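Local coordinates for protein amine Dehydrogenase (Pseudomonas putida, PDB 1JMX) that probably forms the beta-propeller subunit of a quinohemoprotein amine dehydrogenase, which oxidises primary amines and passes the electrons on to heme c, at residues H24-A29 with I332-G337; V33-V38 with D73-T78; D41-G46 with V59-Y64; N77-N82 with E128-A133. All blocks are in the same frame, centred on the assembly; numbering follows the deposited sequence.

Three of the four contacts join neighbouring blades of a beta-propeller, and the fourth, interaction 3, lies largely within one blade. Interactions 1 and 2 share a sheet: strands 22-27 and 32-38 pair directly, one meeting the preceding blade and the other the following one. Interactions 2 and 4 share Asn77 and Thr78 and both use strand 76-82, the outer edge of the blade that also holds interaction 3. Interactions 1 and 3 are buried, 2 and 4 partly so. Their chemistry differs accordingly: apolar and ring packing in 1, a covalent crosslink in 2, dense backbone and amide hydrogen bonding in 3, aromatic packing with a bridging water in 4.

Interaction 1 of 4, residues H24-A29 with I332-G337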
loop_
_atom_site.group_PDB
_atom_site.type_symbol
_atom_site.label_atom_id
_atom_site.label_comp_id
_atom_site.label_asym_id
_atom_site.label_seq_id
_atom_site.Cartn_x
_atom_site.Cartn_y
_atom_site.Cartn_z
ATOM N N HIS B 24 20.567 -22.725 -9.803
ATOM C CA HIS B 24 21.239 -22.973 -11.063
ATOM C C HIS B 24 22.709 -22.666 -10.975
ATOM O O HIS B 24 23.121 -21.746 -10.274
ATOM C CB HIS B 24 20.623 -22.116 -12.161
ATOM C CG HIS B 24 19.155 -22.323 -12.326
ATOM N ND1 HIS B 24 18.223 -21.395 -11.922
ATOM C CD2 HIS B 24 18.455 -23.362 -12.838
ATOM C CE1 HIS B 24 17.012 -21.854 -12.178
ATOM N NE2 HIS B 24 17.125 -23.046 -12.732
ATOM N N VAL B 25 23.501 -23.463 -11.674
ATOM C CA VAL B 25 24.936 -23.257 -11.722
ATOM C C VAL B 25 25.212 -22.711 -13.117
ATOM O O VAL B 25 24.831 -23.313 -14.122
ATOM C CB VAL B 25 25.723 -24.568 -11.503
ATOM C CG1 VAL B 25 27.214 -24.284 -11.519
ATOM C CG2 VAL B 25 25.331 -25.201 -10.182
ATOM N N VAL B 26 25.806 -21.528 -13.163
ATOM C CA VAL B 26 26.130 -20.883 -14.418
ATOM C C VAL B 26 27.620 -21.010 -14.679
ATOM O O VAL B 26 28.443 -20.702 -13.821
ATOM C CB VAL B 26 25.729 -19.378 -14.407
ATOM C CG1 VAL B 26 26.285 -18.658 -15.640
ATOM C CG2 VAL B 26 24.208 -19.244 -14.374
ATOM N N ASP B 27 27.959 -21.562 -15.835
ATOM C CA ASP B 27 29.344 -21.687 -16.211
ATOM C C ASP B 27 29.713 -20.300 -16.737
ATOM O O ASP B 27 29.248 -19.880 -17.796
ATOM C CB ASP B 27 29.500 -22.748 -17.293
ATOM C CG ASP B 27 30.931 -22.912 -17.726
ATOM O OD1 ASP B 27 31.267 -22.514 -18.860
ATOM O OD2 ASP B 27 31.726 -23.414 -16.918
ATOM N N VAL B 28 30.506 -19.575 -15.959
ATOM C CA VAL B 28 30.916 -18.221 -16.313
ATOM C C VAL B 28 31.695 -18.093 -17.626
ATOM O O VAL B 28 31.594 -17.072 -18.301
ATOM C CB VAL B 28 31.707 -17.576 -15.153
ATOM C CG1 VAL B 28 32.252 -16.205 -15.546
ATOM C CG2 VAL B 28 30.808 -17.449 -13.936
ATOM N N ALA B 29 32.426 -19.132 -18.017
ATOM C CA ALA B 29 33.213 -19.076 -19.250
ATOM C C ALA B 29 32.360 -18.984 -20.516
ATOM O O ALA B 29 32.597 -18.136 -21.383
ATOM C CB ALA B 29 34.156 -20.289 -19.334
ATOM N N ILE B 332 21.450 -14.347 -20.185
ATOM C CA ILE B 332 21.376 -15.757 -19.847
ATOM C C ILE B 332 19.945 -15.951 -19.366
ATOM O O ILE B 332 19.526 -15.335 -18.386
ATOM C CB ILE B 332 22.365 -16.123 -18.705
ATOM C CG1 ILE B 332 23.809 -15.872 -19.154
ATOM C CG2 ILE B 332 22.178 -17.586 -18.278
ATOM C CD1 ILE B 332 24.822 -16.034 -18.054
ATOM N N LYS B 333 19.174 -16.735 -20.109
ATOM C CA LYS B 333 17.790 -17.008 -19.737
ATOM C C LYS B 333 17.779 -18.230 -18.819
ATOM O O LYS B 333 18.249 -19.301 -19.200
ATOM C CB LYS B 333 16.943 -17.253 -20.993
ATOM C CG LYS B 333 15.486 -17.670 -20.744
ATOM C CD LYS B 333 14.658 -16.570 -20.095
ATOM C CE LYS B 333 14.561 -15.318 -20.977
ATOM N NZ LYS B 333 13.738 -14.233 -20.342
ATOM N N LEU B 334 17.304 -18.041 -17.592
ATOM C CA LEU B 334 17.236 -19.122 -16.612
ATOM C C LEU B 334 15.924 -19.898 -16.675
ATOM O O LEU B 334 14.860 -19.324 -16.919
ATOM C CB LEU B 334 17.367 -18.560 -15.201
ATOM C CG LEU B 334 18.620 -17.796 -14.814
ATOM C CD1 LEU B 334 18.427 -17.229 -13.422
ATOM C CD2 LEU B 334 19.811 -18.722 -14.874
ATOM N N PRO B 335 15.985 -21.223 -16.481
ATOM C CA PRO B 335 14.762 -22.027 -16.510
ATOM C C PRO B 335 13.883 -21.619 -15.313
ATOM O O PRO B 335 14.402 -21.311 -14.238
ATOM C CB PRO B 335 15.292 -23.456 -16.340
ATOM C CG PRO B 335 16.624 -23.399 -16.992
ATOM C CD PRO B 335 17.180 -22.084 -16.484
ATOM N N GLY B 336 12.567 -21.591 -15.510
ATOM C CA GLY B 336 11.666 -21.226 -14.430
ATOM C C GLY B 336 11.190 -19.784 -14.434
ATOM O O GLY B 336 10.908 -19.223 -15.486
ATOM N N GLY B 337 11.116 -19.176 -13.255
ATOM C CA GLY B 337 10.644 -17.808 -13.169
ATOM C C GLY B 337 11.546 -16.774 -12.516
ATOM O O GLY B 337 12.766 -16.791 -12.669
#
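With CG anti to the carbonyl carbon (chi1 -57°), His24 swings its imidazole off strand 22-27 to lie against Pro335, while Ile332, with CG1 likewise anti to its carbonyl carbon and the chain then extended (chi2 173°), sends CD1 out to meet Val26 tip to tip. Pro335 CD sits over one face of the His24 ring, 4.2 Å from its centroid and 24° off the normal, a CH-pi contact displaced toward the rim. Pro335 O lies 3.4 Å from His24 CE1, a separate close approach of an oxygen to a ring carbon. A flat imidazole suits the spot because it offers a broad face to the proline. Its ND1 is buried with no polar partner in the model, which may disfavour the charged form. No backbone hydrogen bonds cross between the segments: they belong to different blades of the propeller, strand 22-27 to the blade that closes the ring with the C-terminal strand, and strand 327-333 to the outer edge of the blade before it. An alanine at His24 would remove the ring face under Pro335 CD and would probably loosen the seam between the two sheets. Further along, Val26 uses both branches: CG1, anti to the backbone N, lies 3.9 Å from Ile332 CD1, and CG2 lies 4.5 Å from Leu334 CD2. Leu334 reaches across to Val16 of strand 12-18, while Ile332 is backed by Leu318 and Val320 of its own sheet.

Interaction 2 of 4, residues V33-V38 with D73-T78; sequences VYKSCV and DTCKNT
A covalent bond is the striking element here: Cys37 and Cys75 form a disulfide, SG to SG 2.0 Å, with a chi3 of -78°, close to the unstrained quarter turn. In each cysteine SG stands anti to the carbonyl carbon and beside the backbone N, so the two side chains reach the bridge with matching first torsions. Cys75 does so from a turn, its backbone in the left-handed region (phi 69°, psi 21°), whereas Cys37 lies in a regular strand. Beside the bridge runs Lys35, whose first torsion puts CG in the crowded position between N and the carbonyl carbon and whose chain bends at chi3. Its CE passes Cys75 SG at 3.9 Å, and NZ ends 3.0 Å from Asp73 O at an angle too poor for a hydrogen bond. The amine is instead hydrogen-bonded to Pro5 O and Leu72 O, so a long, flexible lysine can carry a buried charge to main-chain oxygens. Asp73, whose carboxylate forms salt bridges with Arg55 and Arg349 and accepts a bond from Leu7 N, may favour that charge from a distance. Lys35 belongs to a classic beta bulge, in which it and Tyr34 both face Val25. The disulfide is a covalent crosslink between adjacent blades of the beta-propeller, tying the outer strand 32-38 of the ring-closing blade to the turn before the outer strand 76-82 of the next.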
loop_
_atom_site.group_PDB
_atom_site.type_symbol
_atom_site.label_atom_id
_atom_site.label_comp_id
_atom_site.label_asym_id
_atom_site.label_seq_id
_atom_site.Cartn_x
_atom_site.Cartn_y
_atom_site.Cartn_z
ATOM N N VAL B 33 23.930 -22.133 -18.711
ATOM C CA VAL B 33 23.549 -22.883 -17.522
ATOM C C VAL B 33 24.252 -24.243 -17.527
ATOM O O VAL B 33 24.069 -25.056 -18.437
ATOM C CB VAL B 33 22.016 -23.080 -17.446
ATOM C CG1 VAL B 33 21.643 -23.892 -16.206
ATOM C CG2 VAL B 33 21.327 -21.724 -17.424
ATOM N N TYR B 34 25.120 -24.449 -16.541
ATOM C CA TYR B 34 25.862 -25.696 -16.415
ATOM C C TYR B 34 24.961 -26.825 -15.919
ATOM O O TYR B 34 24.935 -27.916 -16.500
ATOM C CB TYR B 34 27.045 -25.493 -15.473
ATOM C CG TYR B 34 27.990 -26.660 -15.445
ATOM C CD1 TYR B 34 28.928 -26.843 -16.463
ATOM C CD2 TYR B 34 27.948 -27.591 -14.405
ATOM C CE1 TYR B 34 29.804 -27.933 -16.445
ATOM C CE2 TYR B 34 28.820 -28.681 -14.377
ATOM C CZ TYR B 34 29.742 -28.843 -15.400
ATOM O OH TYR B 34 30.597 -29.912 -15.377
ATOM N N LYS B 35 24.208 -26.543 -14.858
ATOM C CA LYS B 35 23.279 -27.508 -14.273
ATOM C C LYS B 35 22.255 -26.806 -13.380
ATOM O O LYS B 35 22.422 -25.647 -13.007
ATOM C CB LYS B 35 24.032 -28.593 -13.477
ATOM C CG LYS B 35 24.710 -28.093 -12.204
ATOM C CD LYS B 35 25.572 -29.159 -11.545
ATOM C CE LYS B 35 24.742 -30.336 -11.080
ATOM N NZ LYS B 35 25.610 -31.405 -10.539
ATOM N N SER B 36 21.189 -27.525 -13.052
ATOM C CA SER B 36 20.128 -26.997 -12.210
ATOM C C SER B 36 19.805 -28.007 -11.126
ATOM O O SER B 36 19.810 -29.210 -11.366
ATOM C CB SER B 36 18.868 -26.729 -13.044
ATOM O OG SER B 36 19.147 -25.852 -14.122
ATOM N N CYS B 37 19.534 -27.509 -9.928
ATOM C CA CYS B 37 19.198 -28.359 -8.799
ATOM C C CYS B 37 17.848 -27.911 -8.274
ATOM O O CYS B 37 17.603 -26.718 -8.124
ATOM C CB CYS B 37 20.215 -28.203 -7.653
ATOM S SG CYS B 37 21.941 -28.748 -7.909
ATOM N N VAL B 38 16.953 -28.857 -8.040
ATOM C CA VAL B 38 15.664 -28.511 -7.469
ATOM C C VAL B 38 15.890 -28.509 -5.954
ATOM O O VAL B 38 16.543 -29.404 -5.406
ATOM C CB VAL B 38 14.568 -29.519 -7.854
ATOM C CG1 VAL B 38 13.255 -29.144 -7.201
ATOM C CG2 VAL B 38 14.405 -29.542 -9.360
ATOM N N ASP B 73 27.775 -30.519 -6.749
ATOM C CA ASP B 73 28.223 -31.604 -7.622
ATOM C C ASP B 73 27.180 -32.688 -7.838
ATOM O O ASP B 73 27.199 -33.375 -8.858
ATOM C CB ASP B 73 29.491 -32.275 -7.076
ATOM C CG ASP B 73 30.751 -31.466 -7.328
ATOM O OD1 ASP B 73 30.714 -30.465 -8.069
ATOM O OD2 ASP B 73 31.802 -31.846 -6.778
ATOM N N THR B 74 26.268 -32.838 -6.886
ATOM C CA THR B 74 25.254 -33.878 -6.981
ATOM C C THR B 74 23.833 -33.373 -6.741
ATOM O O THR B 74 22.869 -34.113 -6.933
ATOM C CB THR B 74 25.534 -34.996 -5.934
ATOM O OG1 THR B 74 25.473 -34.441 -4.609
ATOM C CG2 THR B 74 26.921 -35.613 -6.148
ATOM N N CYS B 75 23.716 -32.119 -6.317
ATOM C CA CYS B 75 22.430 -31.508 -5.994
ATOM C C CYS B 75 21.821 -32.106 -4.732
ATOM O O CYS B 75 20.615 -31.990 -4.516
ATOM C CB CYS B 75 21.425 -31.650 -7.140
ATOM S SG CYS B 75 21.777 -30.649 -8.606
ATOM N N LYS B 76 22.651 -32.717 -3.889
ATOM C CA LYS B 76 22.158 -33.343 -2.665
ATOM C C LYS B 76 22.002 -32.412 -1.464
ATOM O O LYS B 76 22.889 -31.627 -1.150
ATOM C CB LYS B 76 23.044 -34.530 -2.264
ATOM C CG LYS B 76 22.397 -35.415 -1.202
ATOM C CD LYS B 76 23.410 -36.024 -0.232
ATOM C CE LYS B 76 24.248 -37.124 -0.877
ATOM N NZ LYS B 76 25.258 -37.681 0.085
ATOM N N ASN B 77 20.864 -32.533 -0.788
ATOM C CA ASN B 77 20.558 -31.754 0.408
ATOM C C ASN B 77 21.311 -32.414 1.571
ATOM O O ASN B 77 20.870 -33.419 2.127
ATOM C CB ASN B 77 19.047 -31.768 0.655
ATOM C CG ASN B 77 18.635 -30.938 1.857
ATOM O OD1 ASN B 77 19.414 -30.138 2.382
ATOM N ND2 ASN B 77 17.400 -31.121 2.294
ATOM N N THR B 78 22.467 -31.851 1.903
ATOM C CA THR B 78 23.335 -32.375 2.954
ATOM C C THR B 78 23.162 -31.761 4.344
ATOM O O THR B 78 23.663 -32.297 5.337
ATOM C CB THR B 78 24.816 -32.208 2.557
ATOM O OG1 THR B 78 25.097 -30.817 2.360
ATOM C CG2 THR B 78 25.124 -32.977 1.279
#

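Interaction 3 of 4, residues D41-G46 with V59-Y64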
loop_
_atom_site.group_PDB
_atom_site.type_symbol
_atom_site.label_atom_id
_atom_site.label_comp_id
_atom_site.label_asym_id
_atom_site.label_seq_id
_atom_site.Cartn_x
_atom_site.Cartn_y
_atom_site.Cartn_z
ATOM N N ASP B 41 11.452 -28.130 -0.105
ATOM C CA ASP B 41 10.435 -27.259 0.460
ATOM C C ASP B 41 10.006 -26.102 -0.450
ATOM O O ASP B 41 9.772 -26.319 -1.644
ATOM C CB ASP B 41 10.857 -26.813 1.865
ATOM C CG ASP B 41 11.048 -27.996 2.811
ATOM O OD1 ASP B 41 10.379 -29.035 2.615
ATOM O OD2 ASP B 41 11.877 -27.896 3.740
ATOM N N LYS B 42 9.891 -24.894 0.097
ATOM C CA LYS B 42 9.458 -23.745 -0.691
ATOM C C LYS B 42 10.528 -22.659 -0.795
ATOM O O LYS B 42 11.428 -22.591 0.032
ATOM C CB LYS B 42 8.162 -23.179 -0.102
ATOM C CG LYS B 42 7.003 -24.180 -0.074
ATOM C CD LYS B 42 6.493 -24.458 -1.485
ATOM C CE LYS B 42 5.544 -25.659 -1.557
ATOM N NZ LYS B 42 4.218 -25.438 -0.885
ATOM N N PHE B 43 10.418 -21.831 -1.834
ATOM C CA PHE B 43 11.350 -20.733 -2.107
ATOM C C PHE B 43 11.032 -19.488 -1.284
ATOM O O PHE B 43 9.876 -19.226 -0.964
ATOM C CB PHE B 43 11.302 -20.381 -3.599
ATOM C CG PHE B 43 12.321 -19.349 -4.032
ATOM C CD1 PHE B 43 13.586 -19.742 -4.465
ATOM C CD2 PHE B 43 12.002 -17.992 -4.041
ATOM C CE1 PHE B 43 14.514 -18.806 -4.902
ATOM C CE2 PHE B 43 12.922 -17.051 -4.475
ATOM C CZ PHE B 43 14.186 -17.461 -4.910
ATOM N N GLY B 44 12.065 -18.709 -0.980
ATOM C CA GLY B 44 11.883 -17.491 -0.215
ATOM C C GLY B 44 12.772 -17.416 1.005
ATOM O O GLY B 44 12.543 -18.142 1.965
ATOM N N PRO B 45 13.803 -16.554 1.001
ATOM C CA PRO B 45 14.179 -15.647 -0.090
ATOM C C PRO B 45 15.044 -16.308 -1.159
ATOM O O PRO B 45 15.197 -15.784 -2.258
ATOM C CB PRO B 45 14.957 -14.563 0.640
ATOM C CG PRO B 45 15.661 -15.329 1.711
ATOM C CD PRO B 45 14.577 -16.252 2.221
ATOM N N GLY B 46 15.595 -17.469 -0.831
ATOM C CA GLY B 46 16.450 -18.175 -1.761
ATOM C C GLY B 46 17.863 -17.621 -1.747
ATOM O O GLY B 46 18.653 -17.927 -2.622
ATOM N N VAL B 59 21.619 -22.083 1.706
ATOM C CA VAL B 59 20.484 -21.248 1.305
ATOM C C VAL B 59 19.394 -21.006 2.352
ATOM O O VAL B 59 18.876 -21.949 2.956
ATOM C CB VAL B 59 19.791 -21.871 0.048
ATOM C CG1 VAL B 59 18.777 -20.906 -0.555
ATOM C CG2 VAL B 59 20.829 -22.275 -0.993
ATOM N N LEU B 60 19.050 -19.735 2.554
ATOM C CA LEU B 60 17.979 -19.341 3.471
ATOM C C LEU B 60 16.752 -19.464 2.580
ATOM O O LEU B 60 16.617 -18.729 1.603
ATOM C CB LEU B 60 18.138 -17.882 3.906
ATOM C CG LEU B 60 17.632 -17.411 5.275
ATOM C CD1 LEU B 60 17.170 -15.967 5.147
ATOM C CD2 LEU B 60 16.519 -18.280 5.821
ATOM N N ASN B 61 15.889 -20.419 2.893
ATOM C CA ASN B 61 14.703 -20.663 2.093
ATOM C C ASN B 61 13.487 -20.964 2.957
ATOM O O ASN B 61 13.480 -20.693 4.156
ATOM C CB ASN B 61 14.971 -21.842 1.154
ATOM C CG ASN B 61 14.588 -21.549 -0.283
ATOM O OD1 ASN B 61 14.248 -20.418 -0.640
ATOM N ND2 ASN B 61 14.645 -22.571 -1.116
ATOM N N ASN B 62 12.453 -21.502 2.316
ATOM C CA ASN B 62 11.204 -21.876 2.974
ATOM C C ASN B 62 10.581 -20.737 3.769
ATOM O O ASN B 62 10.235 -20.887 4.944
ATOM C CB ASN B 62 11.417 -23.095 3.868
ATOM C CG ASN B 62 10.172 -23.934 4.007
ATOM O OD1 ASN B 62 9.417 -24.101 3.052
ATOM N ND2 ASN B 62 9.947 -24.467 5.194
ATOM N N HIS B 63 10.468 -19.587 3.111
ATOM C CA HIS B 63 9.883 -18.390 3.700
ATOM C C HIS B 63 10.624 -17.851 4.917
ATOM O O HIS B 63 10.020 -17.586 5.960
ATOM C CB HIS B 63 8.399 -18.621 4.005
ATOM C CG HIS B 63 7.618 -19.110 2.827
ATOM N ND1 HIS B 63 7.310 -18.304 1.754
ATOM C CD2 HIS B 63 7.128 -20.334 2.528
ATOM C CE1 HIS B 63 6.670 -19.011 0.841
ATOM N NE2 HIS B 63 6.546 -20.247 1.287
ATOM N N TYR B 64 11.939 -17.695 4.764
ATOM C CA TYR B 64 12.816 -17.153 5.807
ATOM C C TYR B 64 12.802 -17.938 7.120
ATOM O O TYR B 64 13.078 -17.379 8.179
ATOM C CB TYR B 64 12.444 -15.688 6.092
ATOM C CG TYR B 64 12.407 -14.788 4.867
ATOM C CD1 TYR B 64 11.386 -14.900 3.921
ATOM C CD2 TYR B 64 13.399 -13.832 4.653
ATOM C CE1 TYR B 64 11.356 -14.091 2.797
ATOM C CE2 TYR B 64 13.378 -13.015 3.530
ATOM C CZ TYR B 64 12.355 -13.149 2.604
ATOM O OH TYR B 64 12.348 -12.357 1.477
#
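Two asparagines reach back to the loop with different torsions. Asn61 has a chi1 of -131°, off the staggered positions, and its OD1 accepts a hydrogen bond from Gly44 N at 2.8 Å; its ND2 bonds Asn21. Asn62 has CG anti to its backbone N (chi1 -151°), and its OD1 accepts from Lys42 N at 3.1 Å, while ND2 is taken by Asp66. Asn62 N donates to Lys42 O in return. Asn62, His63 and Tyr64 all have left-handed backbone angles, a tight curl that turns Tyr64 N onto Gly44 O at 2.9 Å. Tyr64 and His63 both hold CG anti to the carbonyl carbon, which lays the tyrosine ring against Pro45 and the imidazole beside Lys42 CB; Phe43 has CG anti to its backbone N. Pro45, after a cis peptide bond, sets CD 3.5 Å from the Tyr64 centroid and 7° off the normal, a well-centred CH-pi contact. Gly44 and Gly46 adopt backbone angles that a side chain would jam, and Gly46 N bonds Leu60 O. A neighbouring subunit packs on Phe43, His63 and Tyr64. The loop leads from strand 32-38 of one blade into strand 47-50, which pairs with strand 56-61; Tyr64 meets Tyr95 edge-to-face, in strand 89-99 of the following blade, and bonds its hydroxyl.

Interaction 4 of 4, residues N77-N82 with E128-A133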
loop_
_atom_site.group_PDB
_atom_site.type_symbol
_atom_site.label_atom_id
_atom_site.label_comp_id
_atom_site.label_asym_id
_atom_site.label_seq_id
_atom_site.Cartn_x
_atom_site.Cartn_y
_atom_site.Cartn_z
ATOM N N ASN B 77 20.864 -32.533 -0.788
ATOM C CA ASN B 77 20.558 -31.754 0.408
ATOM C C ASN B 77 21.311 -32.414 1.571
ATOM O O ASN B 77 20.870 -33.419 2.127
ATOM C CB ASN B 77 19.047 -31.768 0.655
ATOM C CG ASN B 77 18.635 -30.938 1.857
ATOM O OD1 ASN B 77 19.414 -30.138 2.382
ATOM N ND2 ASN B 77 17.400 -31.121 2.294
ATOM N N THR B 78 22.467 -31.851 1.903
ATOM C CA THR B 78 23.335 -32.375 2.954
ATOM C C THR B 78 23.162 -31.761 4.344
ATOM O O THR B 78 23.663 -32.297 5.337
ATOM C CB THR B 78 24.816 -32.208 2.557
ATOM O OG1 THR B 78 25.097 -30.817 2.360
ATOM C CG2 THR B 78 25.124 -32.977 1.279
ATOM N N PHE B 79 22.483 -30.624 4.418
ATOM C CA PHE B 79 22.289 -29.960 5.692
ATOM C C PHE B 79 20.951 -29.271 5.728
ATOM O O PHE B 79 20.454 -28.790 4.715
ATOM C CB PHE B 79 23.397 -28.934 5.921
ATOM C CG PHE B 79 23.219 -28.113 7.163
ATOM C CD1 PHE B 79 23.603 -28.609 8.401
ATOM C CD2 PHE B 79 22.678 -26.831 7.093
ATOM C CE1 PHE B 79 23.459 -27.849 9.551
ATOM C CE2 PHE B 79 22.527 -26.058 8.240
ATOM C CZ PHE B 79 22.920 -26.572 9.473
ATOM N N HIS B 80 20.357 -29.252 6.909
ATOM C CA HIS B 80 19.086 -28.595 7.096
ATOM C C HIS B 80 18.918 -28.185 8.546
ATOM O O HIS B 80 19.016 -29.005 9.458
ATOM C CB HIS B 80 17.920 -29.479 6.662
ATOM C CG HIS B 80 16.586 -28.911 7.031
ATOM N ND1 HIS B 80 16.235 -27.610 6.752
ATOM C CD2 HIS B 80 15.552 -29.435 7.733
ATOM C CE1 HIS B 80 15.046 -27.353 7.268
ATOM N NE2 HIS B 80 14.610 -28.444 7.869
ATOM N N ALA B 81 18.680 -26.898 8.746
ATOM C CA ALA B 81 18.478 -26.336 10.067
ATOM C C ALA B 81 17.181 -25.553 10.064
ATOM O O ALA B 81 16.968 -24.694 9.217
ATOM C CB ALA B 81 19.641 -25.429 10.437
ATOM N N ASN B 82 16.276 -25.918 10.956
ATOM C CA ASN B 82 15.018 -25.212 11.066
ATOM C C ASN B 82 15.239 -24.165 12.143
ATOM O O ASN B 82 15.858 -24.445 13.169
ATOM C CB ASN B 82 13.890 -26.170 11.449
ATOM C CG ASN B 82 12.615 -25.448 11.808
ATOM O OD1 ASN B 82 12.239 -25.388 12.967
ATOM N ND2 ASN B 82 11.964 -24.869 10.820
ATOM N N GLU B 128 21.644 -18.331 16.688
ATOM C CA GLU B 128 21.676 -19.770 16.890
ATOM C C GLU B 128 22.797 -20.326 16.027
ATOM O O GLU B 128 22.920 -19.978 14.855
ATOM C CB GLU B 128 20.347 -20.409 16.499
ATOM C CG GLU B 128 19.195 -19.997 17.387
ATOM C CD GLU B 128 17.909 -20.708 17.063
ATOM O OE1 GLU B 128 17.754 -21.238 15.948
ATOM O OE2 GLU B 128 17.043 -20.735 17.942
ATOM N N VAL B 129 23.643 -21.149 16.635
ATOM C CA VAL B 129 24.769 -21.752 15.949
ATOM C C VAL B 129 24.426 -23.198 15.656
ATOM O O VAL B 129 23.904 -23.903 16.511
ATOM C CB VAL B 129 26.040 -21.715 16.819
ATOM C CG1 VAL B 129 27.239 -22.164 16.014
ATOM C CG2 VAL B 129 26.261 -20.320 17.386
ATOM N N PHE B 130 24.696 -23.635 14.437
ATOM C CA PHE B 130 24.418 -25.003 14.043
ATOM C C PHE B 130 25.711 -25.600 13.534
ATOM O O PHE B 130 26.542 -24.907 12.949
ATOM C CB PHE B 130 23.379 -25.052 12.919
ATOM C CG PHE B 130 22.087 -24.379 13.261
ATOM C CD1 PHE B 130 21.897 -23.030 12.989
ATOM C CD2 PHE B 130 21.060 -25.088 13.871
ATOM C CE1 PHE B 130 20.705 -22.399 13.322
ATOM C CE2 PHE B 130 19.864 -24.460 14.206
ATOM C CZ PHE B 130 19.691 -23.117 13.931
ATOM N N SER B 131 25.905 -26.872 13.828
ATOM C CA SER B 131 27.076 -27.569 13.355
ATOM C C SER B 131 26.650 -28.160 12.020
ATOM O O SER B 131 25.592 -28.780 11.921
ATOM C CB SER B 131 27.467 -28.669 14.332
ATOM O OG SER B 131 28.535 -29.425 13.810
ATOM N N THR B 132 27.445 -27.929 10.983
ATOM C CA THR B 132 27.112 -28.434 9.657
ATOM C C THR B 132 27.181 -29.959 9.569
ATOM O O THR B 132 26.613 -30.568 8.654
ATOM C CB THR B 132 28.016 -27.812 8.590
ATOM O OG1 THR B 132 29.386 -28.070 8.912
ATOM C CG2 THR B 132 27.791 -26.313 8.526
ATOM N N ALA B 133 27.858 -30.569 10.537
ATOM C CA ALA B 133 28.002 -32.021 10.585
ATOM C C ALA B 133 26.722 -32.711 11.049
ATOM O O ALA B 133 26.558 -33.911 10.840
ATOM C CB ALA B 133 29.174 -32.413 11.502
HETATM O O HOH W 1 15.878 -23.161 15.592
#
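Ring contacts dominate. Phe130 has CG anti to the carbonyl carbon (chi1 -57°) and presents a face to the other strand. Ala81 CB stands over the centre of the Phe130 ring, 3.8 Å from its centroid and 13° off the normal, a CH-pi contact that suits alanine because one small methyl fits squarely on the face. Phe79, with CG anti to its backbone N, comes in edgewise and crosses Phe130 at about a right angle, CZ meeting Phe130 CB at 3.8 Å. The same edge reaches the main chain, with Phe79 CE1 3.3 Å from Ser131 O near the ring plane, where the slightly positive C-H rim would suit an oxygen. An alanine in place of Phe130 would remove the ring beneath Ala81 CB and would probably leave the two blades less firmly packed here. Polar contacts are few and indirect. No direct hydrogen bond joins the segments; one water bridges them, hydrogen-bonded at 2.7 Å to Asn82 O and at 2.7 Å to Glu128 OE1. Glu128 OE2 has its own salt bridge to Arg126, and Thr132 OG1 bonds Gly103 O. As to backbone shape, Thr78 and Phe79 form a classic beta bulge opposite Gly69. The strand segments run roughly antiparallel, at 156°, with axes 8.7 Å apart, too far for pairing: this is face-to-face sheet packing between adjacent propeller blades, outer strand 76-82 against strand 126-131.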